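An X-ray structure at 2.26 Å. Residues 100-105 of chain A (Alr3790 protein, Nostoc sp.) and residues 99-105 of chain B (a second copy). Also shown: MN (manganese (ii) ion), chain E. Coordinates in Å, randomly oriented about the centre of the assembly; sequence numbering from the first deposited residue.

Chain A, residues 100-105: PTEGII
Chain B (99-105) GPTEGII

Two copies of the same short strand pair antiparallel across the chain interface, joined by backbone hydrogen bonds around a glycine-glycine centre, with two glutamates and a manganese ion on one face. Residues 101-104 of each chain are extended, phi running from -88° to -137° and psi from 128° to 162°; the strand axes approach to 4.7 Å, with their N-to-C directions 161° apart. The register places A:Gly103 opposite B:Gly103 (CA-CA 5.5 Å), A:Ile104 opposite B:Glu102 (CA-CA 4.6 Å), A:Glu102 near B:Ile104 (CA-CA 4.4 Å), and each Thr101 beside the other chain's Ile105 (CA-CA 5.0 Å in both cases).

The glycines form the hydrogen-bonded pair: A:Gly103 N donates to B:Gly103 O at 3.0 Å, and B:Gly103 N donates to A:Gly103 O, also at 3.0 Å, with N-H...O angles of 159° and 163°. Further along, A:Ile105 N donates to B:Thr101 O at 2.9 Å; at the other end A:Thr101 O lies 2.7 Å from B:Ile105 N. Between these rungs, CA-H...O contacts fill the narrow spacing, with A:Glu102 CA 3.2 Å from B:Gly103 O and A:Ile104 CA 3.3 Å from B:Thr101 O.

Glu102 and Ile104 of both chains project to one face of the sheet. A:Glu102 is extended beyond a p chi1 (60°, -172°, -168°); B:Glu102 starts t, t (-167°, -154°) and turns at chi3, -50°. Their ends converge until A:Glu102 OE2 and B:Glu102 OE2 are 3.1 Å apart, two acceptors of like charge that do not hydrogen-bond. The manganese ion supplies positive charge beside them: A:Glu102 OE1 binds MN at 1.9 Å, water 2 binds it at 2.2 Å, and one further ligand comes from elsewhere in the structure. Water 1 bridges the carboxylates through weak hydrogen bonds, donating to A:Glu102 OE1 at 3.2 Å and to B:Glu102 OE2 at 2.8 Å. The Ile104 side chains take m, p rotamers, chi1/chi2 -78°/85° in A and -87°/63° in B.

At the ends, Thr101 and Ile105 point sideways and meet as neighbours: A:Thr101 CB is 4.5 Å from B:Ile105 CB, and A:Ile105 CB is 4.4 Å from B:Thr101 CB. Both threonines are m (-79° in A, -69° in B), and both Ile105 residues are m, t (-39°/175° in A, -49°/175° in B). Together the stretches bury 508 Å², counting both sides.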

# COMPACT_ATOMS: atom_id res chain seq x y z
N PRO A 100 7.89 -11.18 -0.79
CA PRO A 100 7.81 -10.15 -1.83
C PRO A 100 8.42 -8.81 -1.43
O PRO A 100 8.38 -8.42 -0.27
CB PRO A 100 6.31 -10.01 -2.07
CG PRO A 100 5.77 -11.33 -1.66
CD PRO A 100 6.54 -11.64 -0.42
N THR A 101 8.97 -8.10 -2.40
CA THR A 101 9.56 -6.80 -2.16
C THR A 101 8.98 -5.81 -3.15
O THR A 101 8.98 -6.06 -4.35
CB THR A 101 11.08 -6.84 -2.33
OG1 THR A 101 11.66 -7.40 -1.15
CG2 THR A 101 11.62 -5.44 -2.56
N GLU A 102 8.48 -4.69 -2.64
CA GLU A 102 7.92 -3.67 -3.51
C GLU A 102 8.82 -2.43 -3.56
O GLU A 102 9.51 -2.10 -2.59
CB GLU A 102 6.49 -3.30 -3.07
CG GLU A 102 6.37 -2.75 -1.65
CD GLU A 102 4.92 -2.59 -1.19
OE1 GLU A 102 4.70 -1.94 -0.14
OE2 GLU A 102 4.00 -3.11 -1.87
N GLY A 103 8.84 -1.77 -4.71
CA GLY A 103 9.66 -0.58 -4.86
C GLY A 103 8.93 0.53 -5.58
O GLY A 103 8.05 0.29 -6.41
N ILE A 104 9.30 1.77 -5.24
CA ILE A 104 8.71 2.97 -5.83
C ILE A 104 9.61 3.50 -6.95
O ILE A 104 10.83 3.35 -6.90
CB ILE A 104 8.52 4.07 -4.76
CG1 ILE A 104 7.29 3.77 -3.90
CG2 ILE A 104 8.41 5.42 -5.41
CD1 ILE A 104 7.52 2.82 -2.75
N ILE A 105 8.99 4.13 -7.95
CA ILE A 105 9.73 4.66 -9.09
C ILE A 105 9.19 6.02 -9.54
O ILE A 105 9.91 6.82 -10.16
CB ILE A 105 9.64 3.69 -10.28
CG1 ILE A 105 9.75 2.25 -9.77
CG2 ILE A 105 10.77 3.95 -11.26
CD1 ILE A 105 9.57 1.20 -10.85
N GLY B 99 4.12 10.99 -12.42
CA GLY B 99 3.41 10.14 -11.48
C GLY B 99 4.32 9.02 -11.00
O GLY B 99 4.91 8.31 -11.81
N PRO B 100 4.46 8.84 -9.68
CA PRO B 100 5.32 7.77 -9.18
C PRO B 100 4.61 6.40 -9.23
O PRO B 100 3.43 6.28 -8.87
CB PRO B 100 5.63 8.21 -7.76
CG PRO B 100 4.32 8.83 -7.35
CD PRO B 100 3.94 9.65 -8.57
N THR B 101 5.35 5.39 -9.66
CA THR B 101 4.84 4.04 -9.79
C THR B 101 5.25 3.13 -8.63
O THR B 101 6.17 3.45 -7.88
CB THR B 101 5.31 3.45 -11.12
OG1 THR B 101 4.64 4.14 -12.19
CG2 THR B 101 5.00 1.97 -11.20
N GLU B 102 4.55 2.02 -8.47
CA GLU B 102 4.80 1.05 -7.41
C GLU B 102 4.80 -0.32 -8.09
O GLU B 102 3.87 -0.64 -8.83
CB GLU B 102 3.68 1.11 -6.36
CG GLU B 102 3.96 0.37 -5.04
CD GLU B 102 2.67 -0.09 -4.31
OE1 GLU B 102 1.74 0.72 -4.13
OE2 GLU B 102 2.60 -1.28 -3.92
N GLY B 103 5.84 -1.12 -7.84
CA GLY B 103 5.92 -2.44 -8.43
C GLY B 103 6.35 -3.54 -7.48
O GLY B 103 7.14 -3.31 -6.57
N ILE B 104 5.84 -4.76 -7.71
CA ILE B 104 6.18 -5.92 -6.88
C ILE B 104 7.42 -6.62 -7.41
O ILE B 104 7.77 -6.48 -8.58
CB ILE B 104 4.99 -6.94 -6.84
CG1 ILE B 104 4.02 -6.58 -5.72
CG2 ILE B 104 5.50 -8.35 -6.61
CD1 ILE B 104 3.33 -5.24 -5.86
N ILE B 105 8.10 -7.37 -6.55
CA ILE B 105 9.30 -8.11 -6.93
C ILE B 105 9.42 -9.37 -6.06
O ILE B 105 9.05 -10.47 -6.49
CB ILE B 105 10.59 -7.25 -6.74
CG1 ILE B 105 10.41 -5.87 -7.39
CG2 ILE B 105 11.77 -7.95 -7.39
CD1 ILE B 105 11.57 -4.92 -7.15
MN MN E . 4.81 -0.10 -0.40
O HOH W 1 2.05 -0.58 -1.30
O HOH W 2 4.97 0.53 -2.54